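Local coordinates for DyP-type peroxidase (Pleurotus ostreatus PC15, PDB 6FSK), which probably oxidises dyes and other substrates at the expense of hydrogen peroxide, as a heme b-dependent dye-decolorizing peroxidase also linked to Mn(II) oxidation, at residues A[73-83]-A[131-140]; A[215-226]-A[384-392]. The protein carries 1 engineered substitution. All coordinates share one frame; numbering follows the deposited sequence.

Both contacts are largely buried and reach the same antiparallel sheet, but from different parts of the protein. Contact 1 joins two neighbouring strands of that sheet, 74-80 and 134-140, in the DyP dimeric alpha+beta barrel part. Contact 2 lies in the C-terminal part of the DyP-type peroxidase, where a long loop meets the end of strand 379-386 and the turn after it. The chemistry follows the setting: a regular antiparallel backbone ladder with mainly apolar flanks in contact 1, against serine hydroxyls, an arginine-aspartate salt bridge and ordered water in contact 2, whose arginine and its aspartate partner are partly exposed. The centres lie about 19 Å apart, yet the contacts touch where Phe137 CZ packs 3.4 Å from Tyr385 OH.

Contact 1: A[73-83]-A[131-140]; sequences AAVNVSFSHLG and DIHGVIFVAG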
loop_
_atom_site.group_PDB
_atom_site.type_symbol
_atom_site.label_atom_id
_atom_site.label_comp_id
_atom_site.label_asym_id
_atom_site.label_seq_id
_atom_site.Cartn_x
_atom_site.Cartn_y
_atom_site.Cartn_z
ATOM N N ALA A 73 -3.009 -7.809 -21.530
ATOM C CA ALA A 73 -3.097 -7.206 -20.210
ATOM C C ALA A 73 -3.927 -8.131 -19.330
ATOM O O ALA A 73 -4.807 -8.871 -19.802
ATOM C CB ALA A 73 -3.758 -5.861 -20.315
ATOM N N ALA A 74 -3.702 -8.025 -18.024
ATOM C CA ALA A 74 -4.330 -8.878 -17.041
ATOM C C ALA A 74 -5.354 -8.116 -16.249
ATOM O O ALA A 74 -5.182 -6.908 -16.004
ATOM C CB ALA A 74 -3.307 -9.415 -16.099
ATOM N N VAL A 75 -6.378 -8.830 -15.795
ATOM C CA VAL A 75 -7.507 -8.147 -15.159
ATOM C C VAL A 75 -7.897 -8.812 -13.873
ATOM O O VAL A 75 -7.889 -10.078 -13.758
ATOM C CB VAL A 75 -8.741 -8.111 -16.104
ATOM C CG1 VAL A 75 -9.211 -9.475 -16.436
ATOM C CG2 VAL A 75 -9.901 -7.339 -15.513
ATOM N N ASN A 76 -8.236 -8.013 -12.880
ATOM C CA ASN A 76 -8.779 -8.493 -11.597
ATOM C C ASN A 76 -10.009 -7.617 -11.269
ATOM O O ASN A 76 -10.303 -6.582 -11.936
ATOM C CB ASN A 76 -7.774 -8.367 -10.424
ATOM C CG ASN A 76 -6.893 -9.603 -10.200
ATOM O OD1 ASN A 76 -6.315 -9.715 -9.115
ATOM N ND2 ASN A 76 -6.792 -10.522 -11.181
ATOM N N VAL A 77 -10.776 -8.005 -10.252
ATOM C CA VAL A 77 -12.027 -7.367 -9.892
ATOM C C VAL A 77 -12.228 -7.377 -8.384
ATOM O O VAL A 77 -11.863 -8.384 -7.729
ATOM C CB VAL A 77 -13.288 -7.983 -10.594
ATOM C CG1 VAL A 77 -13.569 -9.412 -10.056
ATOM C CG2 VAL A 77 -14.516 -7.098 -10.381
ATOM N N SER A 78 -12.814 -6.334 -7.777
ATOM C CA SER A 78 -12.968 -6.282 -6.348
ATOM C C SER A 78 -14.220 -5.488 -6.028
ATOM O O SER A 78 -14.591 -4.620 -6.824
ATOM C CB SER A 78 -11.678 -5.714 -5.738
ATOM O OG SER A 78 -11.472 -6.025 -4.379
ATOM N N PHE A 79 -14.877 -5.829 -4.942
ATOM C CA PHE A 79 -16.177 -5.267 -4.627
ATOM C C PHE A 79 -16.214 -4.628 -3.280
ATOM O O PHE A 79 -15.712 -5.186 -2.258
ATOM C CB PHE A 79 -17.269 -6.381 -4.645
ATOM C CG PHE A 79 -17.528 -6.928 -5.982
ATOM C CD1 PHE A 79 -18.461 -6.322 -6.812
ATOM C CD2 PHE A 79 -16.808 -7.984 -6.452
ATOM C CE1 PHE A 79 -18.668 -6.786 -8.092
ATOM C CE2 PHE A 79 -17.016 -8.498 -7.739
ATOM C CZ PHE A 79 -17.938 -7.852 -8.569
ATOM N N SER A 80 -16.870 -3.449 -3.193
ATOM C CA SER A 80 -17.014 -2.812 -1.917
ATOM C C SER A 80 -18.193 -3.342 -1.125
ATOM O O SER A 80 -19.017 -4.065 -1.640
ATOM C CB SER A 80 -17.226 -1.292 -2.111
ATOM O OG SER A 80 -18.550 -1.085 -2.684
ATOM N N HIS A 81 -18.311 -2.901 0.123
ATOM C CA HIS A 81 -19.447 -3.320 0.933
ATOM C C HIS A 81 -20.725 -2.806 0.343
ATOM O O HIS A 81 -21.686 -3.549 0.231
ATOM C CB HIS A 81 -19.284 -2.851 2.329
ATOM C CG HIS A 81 -20.509 -3.098 3.174
ATOM N ND1 HIS A 81 -20.848 -4.338 3.659
ATOM C CD2 HIS A 81 -21.479 -2.259 3.558
ATOM C CE1 HIS A 81 -21.967 -4.247 4.365
ATOM N NE2 HIS A 81 -22.359 -2.989 4.341
ATOM N N LEU A 82 -20.674 -1.588 -0.159
ATOM C CA LEU A 82 -21.869 -1.066 -0.836
ATOM C C LEU A 82 -22.214 -1.916 -2.031
ATOM O O LEU A 82 -23.407 -2.107 -2.398
ATOM C CB LEU A 82 -21.630 0.375 -1.264
ATOM C CG LEU A 82 -21.506 1.357 -0.102
ATOM C CD1 LEU A 82 -20.798 2.617 -0.529
ATOM C CD2 LEU A 82 -22.850 1.679 0.531
ATOM N N GLY A 83 -21.251 -2.363 -2.777
ATOM C CA GLY A 83 -21.529 -3.189 -3.913
ATOM C C GLY A 83 -22.088 -4.568 -3.575
ATOM O O GLY A 83 -23.004 -5.080 -4.248
ATOM N N ASP A 131 -20.981 6.800 -4.083
ATOM C CA ASP A 131 -20.942 5.381 -3.772
ATOM C C ASP A 131 -20.311 4.652 -4.964
ATOM O O ASP A 131 -20.676 4.795 -6.144
ATOM C CB ASP A 131 -22.379 4.809 -3.633
ATOM C CG ASP A 131 -23.111 5.213 -2.335
ATOM O OD1 ASP A 131 -22.651 5.986 -1.532
ATOM O OD2 ASP A 131 -24.256 4.669 -2.181
ATOM N N ILE A 132 -19.305 3.852 -4.630
ATOM C CA ILE A 132 -18.604 3.000 -5.604
ATOM C C ILE A 132 -18.899 1.565 -5.201
ATOM O O ILE A 132 -18.705 1.208 -4.029
ATOM C CB ILE A 132 -17.084 3.260 -5.607
ATOM C CG1 ILE A 132 -16.871 4.682 -6.129
ATOM C CG2 ILE A 132 -16.371 2.197 -6.405
ATOM C CD1 ILE A 132 -15.454 5.190 -5.970
ATOM N N HIS A 133 -19.332 0.736 -6.146
ATOM C CA HIS A 133 -19.697 -0.685 -5.872
ATOM C C HIS A 133 -18.563 -1.687 -6.144
ATOM O O HIS A 133 -18.556 -2.734 -5.527
ATOM C CB HIS A 133 -20.913 -1.049 -6.715
ATOM C CG HIS A 133 -22.141 -0.342 -6.293
ATOM N ND1 HIS A 133 -23.251 -0.252 -7.116
ATOM C CD2 HIS A 133 -22.428 0.387 -5.200
ATOM C CE1 HIS A 133 -24.182 0.442 -6.492
ATOM N NE2 HIS A 133 -23.721 0.838 -5.329
ATOM N N GLY A 134 -17.631 -1.351 -7.027
ATOM C CA GLY A 134 -16.519 -2.192 -7.347
ATOM C C GLY A 134 -15.493 -1.510 -8.176
ATOM O O GLY A 134 -15.684 -0.355 -8.600
ATOM N N VAL A 135 -14.410 -2.215 -8.419
ATOM C CA VAL A 135 -13.352 -1.820 -9.304
ATOM C C VAL A 135 -12.953 -2.974 -10.192
ATOM O O VAL A 135 -12.791 -4.087 -9.692
ATOM C CB VAL A 135 -12.148 -1.221 -8.515
ATOM C CG1 VAL A 135 -11.493 -2.177 -7.496
ATOM C CG2 VAL A 135 -11.077 -0.642 -9.419
ATOM N N ILE A 136 -12.818 -2.716 -11.446
ATOM C CA ILE A 136 -12.204 -3.586 -12.426
ATOM C C ILE A 136 -10.843 -2.947 -12.724
ATOM O O ILE A 136 -10.801 -1.761 -13.042
ATOM C CB ILE A 136 -13.040 -3.749 -13.721
ATOM C CG1 ILE A 136 -14.276 -4.572 -13.399
ATOM C CG2 ILE A 136 -12.213 -4.400 -14.813
ATOM C CD1 ILE A 136 -15.364 -4.319 -14.390
ATOM N N PHE A 137 -9.755 -3.705 -12.616
ATOM C CA PHE A 137 -8.465 -3.145 -12.908
ATOM C C PHE A 137 -7.636 -3.990 -13.853
ATOM O O PHE A 137 -7.748 -5.209 -13.839
ATOM C CB PHE A 137 -7.690 -2.706 -11.697
ATOM C CG PHE A 137 -7.491 -3.801 -10.670
ATOM C CD1 PHE A 137 -8.530 -4.079 -9.793
ATOM C CD2 PHE A 137 -6.206 -4.397 -10.472
ATOM C CE1 PHE A 137 -8.336 -5.023 -8.752
ATOM C CE2 PHE A 137 -6.034 -5.320 -9.431
ATOM C CZ PHE A 137 -7.072 -5.606 -8.603
ATOM N N VAL A 138 -6.927 -3.296 -14.713
ATOM C CA VAL A 138 -6.258 -3.911 -15.856
ATOM C C VAL A 138 -4.817 -3.389 -15.868
ATOM O O VAL A 138 -4.556 -2.211 -15.884
ATOM C CB VAL A 138 -7.014 -3.580 -17.167
ATOM C CG1 VAL A 138 -6.313 -4.218 -18.320
ATOM C CG2 VAL A 138 -8.437 -4.061 -17.128
ATOM N N ALA A 139 -3.878 -4.316 -15.856
ATOM C CA ALA A 139 -2.439 -4.029 -15.813
ATOM C C ALA A 139 -1.733 -4.585 -17.015
ATOM O O ALA A 139 -1.928 -5.739 -17.407
ATOM C CB ALA A 139 -1.882 -4.711 -14.560
ATOM N N GLY A 140 -0.780 -3.881 -17.518
ATOM C CA GLY A 140 -0.044 -4.431 -18.643
ATOM C C GLY A 140 1.188 -3.630 -18.949
ATOM O O GLY A 140 1.606 -2.770 -18.151
#
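Ala74, Asn76 and Ser78 form hydrogen-bonded antiparallel pairs with Ala139, Phe137 and Val135, each pair tied by two N-H...O bonds such as Ala139 N to Ala74 O at 2.9 Å. The strand axes run 169° apart in direction and approach to 4.7 Å, as expected of adjacent strands, here in the ferredoxin-like sheet of the DyP barrel domain.

Phe137 can be followed outward from CB, where chi1 of 56° sets CG between the backbone N and the carbonyl carbon and turns the ring toward Asn76. CG skirts Asn76 O, and CD1 comes 3.7 Å from that same Asn76 O. Farther out CE1 and CE2 flank Asn76 CB, and CZ, the tip, meets Asn76 CB at 3.4 Å. Asn76 CB thus sits over one face of the ring, 27° off its normal, a CH-pi contact offset toward the rim. Tyr23 also meets this ring. The amide of Asn76 turns elsewhere: OD1 accepts from Asp11 N, while ND2 donates to Val75 O and Lys46 O.

On the opposite face of the sheet, Val75 and Ile136 lie alongside each other, CG2 to CG2 at 3.8 Å, and Phe41 of helix 31-41 packs on both. Where the pairing ends, Ser80 OG donates to a lone pair of Ile132 O at 2.7 Å. Ser80 is also the N-cap of helix 81-86, its OG accepting from Gly83 N at 3.0 Å. Beside it His133 and Gly134 form a classic beta bulge against Phe26 of strand 20-28.

The chemistry implies two tasks: paired backbone bonds fix the register, with aliphatic packing on the Val75/Ile136 face and a CH-pi contact on the Asn76/Phe137 face, while the Ser80 hydroxyl, donor to Ile132 O and acceptor from Gly83 N, couples the strand end to a helix start.

Contact 2: A[215-226]-A[384-392]; sequences GFILAKENGDSR and CYSSSIDDG
Ser387 meets the backbone of 215-217 as strand 379-386 ends, its N donating to Phe216 O at 3.0 Å from well above the carbonyl plane. Its OG reaches back to Gly215 O at 2.7 Å, so N and OG grip successive carbonyls.

The second anchor is Arg226, extended from CG to NE, which meets Asp391 end-on. NH1 donates to Asp391 OD2 at 2.8 Å, almost straight at 172°, and NH2 donates to Asp391 OD1 at 3.0 Å. Both oxygens lie near the guanidinium plane but are met from above the carboxylate plane, the two groups being turned 53° apart. Ser388 OG lies over one guanidinium face and accepts from Asp391 N, bracing the aspartate. One water links NH1 to Asp224 OD1, another NH2 to Asp390 OD2, which also accepts from Asn96 N. With an alanine here, the Asp391 carboxylate would probably lose its charged mate, and both waters a donor.

Each segment is shaped by its own turn, an Asx turn from Asp224 OD1 to Arg226 N and, at the strand end, an ST turn from Ser386 OG to Ser388 N; the Ser386 side chain lies about 10 Å from the heme.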
loop_
_atom_site.group_PDB
_atom_site.type_symbol
_atom_site.label_atom_id
_atom_site.label_comp_id
_atom_site.label_asym_id
_atom_site.label_seq_id
_atom_site.Cartn_x
_atom_site.Cartn_y
_atom_site.Cartn_z
ATOM N N GLY A 215 -3.587 -17.327 5.829
ATOM C CA GLY A 215 -4.782 -16.706 6.357
ATOM C C GLY A 215 -4.635 -15.312 6.887
ATOM O O GLY A 215 -5.641 -14.685 7.214
ATOM N N PHE A 216 -3.398 -14.777 6.934
ATOM C CA PHE A 216 -3.212 -13.330 7.234
ATOM C C PHE A 216 -3.427 -12.509 5.941
ATOM O O PHE A 216 -3.552 -11.288 6.062
ATOM C CB PHE A 216 -1.831 -13.103 7.819
ATOM C CG PHE A 216 -1.718 -13.664 9.201
ATOM C CD1 PHE A 216 -2.480 -13.173 10.258
ATOM C CD2 PHE A 216 -0.906 -14.769 9.450
ATOM C CE1 PHE A 216 -2.425 -13.749 11.538
ATOM C CE2 PHE A 216 -0.888 -15.296 10.717
ATOM C CZ PHE A 216 -1.652 -14.845 11.758
ATOM N N ILE A 217 -3.503 -13.178 4.799
ATOM C CA ILE A 217 -3.706 -12.503 3.484
ATOM C C ILE A 217 -5.011 -12.920 2.868
ATOM O O ILE A 217 -5.718 -12.058 2.304
ATOM C CB ILE A 217 -2.545 -12.778 2.498
ATOM C CG1 ILE A 217 -1.170 -12.371 3.095
ATOM C CG2 ILE A 217 -2.775 -12.134 1.093
ATOM C CD1 ILE A 217 -1.027 -10.883 3.487
ATOM N N LEU A 218 -5.345 -14.213 2.933
ATOM C CA LEU A 218 -6.513 -14.772 2.339
ATOM C C LEU A 218 -7.486 -15.159 3.378
ATOM O O LEU A 218 -7.145 -15.890 4.294
ATOM C CB LEU A 218 -6.087 -15.994 1.552
ATOM C CG LEU A 218 -5.138 -15.879 0.375
ATOM C CD1 LEU A 218 -4.632 -17.265 -0.091
ATOM C CD2 LEU A 218 -5.793 -15.152 -0.757
ATOM N N ALA A 219 -8.764 -14.766 3.233
ATOM C CA ALA A 219 -9.779 -15.184 4.168
ATOM C C ALA A 219 -9.999 -16.724 4.180
ATOM O O ALA A 219 -9.895 -17.376 3.139
ATOM C CB ALA A 219 -11.094 -14.518 3.842
ATOM N N LYS A 220 -10.212 -17.180 5.411
ATOM C CA LYS A 220 -10.512 -18.587 5.731
ATOM C C LYS A 220 -9.427 -19.551 5.317
ATOM O O LYS A 220 -9.697 -20.713 5.039
ATOM C CB LYS A 220 -11.830 -19.010 5.096
ATOM C CG LYS A 220 -12.999 -18.144 5.524
ATOM C CD LYS A 220 -14.368 -18.656 5.096
ATOM C CE LYS A 220 -14.670 -20.064 5.595
ATOM N NZ LYS A 220 -15.443 -20.097 6.836
ATOM N N GLU A 221 -8.196 -19.104 5.243
ATOM C CA GLU A 221 -7.047 -20.026 5.122
ATOM C C GLU A 221 -6.382 -20.056 6.454
ATOM O O GLU A 221 -6.699 -19.321 7.370
ATOM C CB GLU A 221 -6.093 -19.569 4.017
ATOM C CG GLU A 221 -6.599 -19.760 2.614
ATOM C CD GLU A 221 -6.668 -21.207 2.114
ATOM O OE1 GLU A 221 -6.288 -22.147 2.873
ATOM O OE2 GLU A 221 -7.099 -21.402 0.959
ATOM N N ASN A 222 -5.473 -21.007 6.614
ATOM C CA ASN A 222 -4.829 -21.204 7.914
ATOM C C ASN A 222 -4.198 -19.916 8.444
ATOM O O ASN A 222 -3.419 -19.279 7.701
ATOM C CB ASN A 222 -3.753 -22.262 7.672
ATOM C CG ASN A 222 -3.013 -22.629 8.911
ATOM O OD1 ASN A 222 -3.612 -22.735 9.968
ATOM N ND2 ASN A 222 -1.707 -22.870 8.781
ATOM N N GLY A 223 -4.580 -19.525 9.640
ATOM C CA GLY A 223 -4.191 -18.303 10.253
ATOM C C GLY A 223 -5.161 -17.163 10.276
ATOM O O GLY A 223 -4.882 -16.104 10.926
ATOM N N ASP A 224 -6.273 -17.339 9.528
ATOM C CA ASP A 224 -7.362 -16.338 9.621
ATOM C C ASP A 224 -8.118 -16.497 10.930
ATOM O O ASP A 224 -8.939 -17.404 11.109
ATOM C CB ASP A 224 -8.283 -16.394 8.398
ATOM C CG ASP A 224 -9.410 -15.384 8.509
ATOM O OD1 ASP A 224 -9.455 -14.596 9.431
ATOM O OD2 ASP A 224 -10.254 -15.421 7.584
ATOM N N SER A 225 -7.902 -15.617 11.856
ATOM C CA SER A 225 -8.597 -15.686 13.162
ATOM C C SER A 225 -10.084 -15.535 13.084
ATOM O O SER A 225 -10.813 -15.949 14.017
ATOM C CB SER A 225 -8.079 -14.666 14.186
ATOM O OG SER A 225 -8.480 -13.367 13.752
ATOM N N ARG A 226 -10.570 -14.932 12.020
ATOM C CA ARG A 226 -11.998 -14.750 11.813
ATOM C C ARG A 226 -12.603 -15.810 10.917
ATOM O O ARG A 226 -13.769 -15.641 10.491
ATOM C CB ARG A 226 -12.250 -13.310 11.246
ATOM C CG ARG A 226 -11.716 -12.238 12.123
ATOM C CD ARG A 226 -11.780 -10.874 11.405
ATOM N NE ARG A 226 -11.415 -9.787 12.286
ATOM C CZ ARG A 226 -10.139 -9.409 12.549
ATOM N NH1 ARG A 226 -9.134 -10.068 12.073
ATOM N NH2 ARG A 226 -9.932 -8.347 13.240
ATOM N N CYS A 384 -3.101 -2.209 -1.139
ATOM C CA CYS A 384 -2.530 -3.300 -0.289
ATOM C C CYS A 384 -3.619 -4.322 -0.012
ATOM O O CYS A 384 -4.818 -3.992 0.014
ATOM C CB CYS A 384 -1.900 -2.771 1.007
ATOM S SG CYS A 384 -3.055 -2.208 2.248
ATOM N N TYR A 385 -3.181 -5.520 0.257
ATOM C CA TYR A 385 -3.977 -6.665 0.571
ATOM C C TYR A 385 -3.665 -7.273 1.906
ATOM O O TYR A 385 -2.460 -7.395 2.276
ATOM C CB TYR A 385 -3.794 -7.788 -0.443
ATOM C CG TYR A 385 -4.199 -7.469 -1.853
ATOM C CD1 TYR A 385 -5.518 -7.594 -2.266
ATOM C CD2 TYR A 385 -3.288 -7.002 -2.786
ATOM C CE1 TYR A 385 -5.919 -7.275 -3.578
ATOM C CE2 TYR A 385 -3.673 -6.655 -4.065
ATOM C CZ TYR A 385 -5.009 -6.828 -4.471
ATOM O OH TYR A 385 -5.388 -6.517 -5.744
ATOM N N SER A 386 -4.690 -7.732 2.573
ATOM C CA SER A 386 -4.561 -8.624 3.725
ATOM C C SER A 386 -5.944 -9.203 4.027
ATOM O O SER A 386 -6.936 -8.817 3.411
ATOM C CB SER A 386 -3.972 -8.027 4.979
ATOM O OG SER A 386 -4.934 -7.320 5.750
ATOM N N SER A 387 -6.041 -10.140 4.960
ATOM C CA SER A 387 -7.299 -10.704 5.297
ATOM C C SER A 387 -8.032 -9.901 6.326
ATOM O O SER A 387 -9.120 -10.297 6.792
ATOM C CB SER A 387 -7.145 -12.151 5.772
ATOM O OG SER A 387 -6.437 -12.162 6.986
ATOM N N SER A 388 -7.501 -8.728 6.720
ATOM C CA SER A 388 -8.172 -7.888 7.680
ATOM C C SER A 388 -7.650 -6.462 7.518
ATOM O O SER A 388 -6.523 -6.147 7.856
ATOM C CB SER A 388 -7.910 -8.340 9.096
ATOM O OG SER A 388 -8.472 -7.491 10.086
ATOM N N ILE A 389 -8.518 -5.583 7.053
ATOM C CA ILE A 389 -8.206 -4.107 7.036
ATOM C C ILE A 389 -8.149 -3.580 8.459
ATOM O O ILE A 389 -7.256 -2.772 8.841
ATOM C CB ILE A 389 -9.245 -3.351 6.192
ATOM C CG1 ILE A 389 -9.271 -3.905 4.787
ATOM C CG2 ILE A 389 -8.915 -1.836 6.155
ATOM C CD1 ILE A 389 -10.339 -3.223 3.912
ATOM N N ASP A 390 -9.027 -4.129 9.323
ATOM C CA ASP A 390 -9.045 -3.725 10.723
ATOM C C ASP A 390 -7.667 -4.009 11.377
ATOM O O ASP A 390 -7.111 -3.144 12.064
ATOM C CB ASP A 390 -10.056 -4.471 11.532
ATOM C CG ASP A 390 -11.495 -4.102 11.201
ATOM O OD1 ASP A 390 -11.760 -3.057 10.595
ATOM O OD2 ASP A 390 -12.401 -4.937 11.654
ATOM N N ASP A 391 -7.079 -5.146 11.058
ATOM C CA ASP A 391 -5.793 -5.524 11.667
ATOM C C ASP A 391 -4.617 -4.931 10.946
ATOM O O ASP A 391 -3.536 -4.694 11.552
ATOM C CB ASP A 391 -5.551 -7.049 11.655
ATOM C CG ASP A 391 -6.471 -7.852 12.586
ATOM O OD1 ASP A 391 -7.156 -7.305 13.446
ATOM O OD2 ASP A 391 -6.473 -9.114 12.417
ATOM N N GLY A 392 -4.750 -4.711 9.632
ATOM C CA GLY A 392 -3.714 -4.249 8.760
ATOM C C GLY A 392 -3.703 -2.759 8.478
ATOM O O GLY A 392 -3.426 -1.946 9.320
HETATM O O HOH W 1 -8.818 -11.951 9.812
HETATM O O HOH W 2 -12.332 -6.691 13.489
#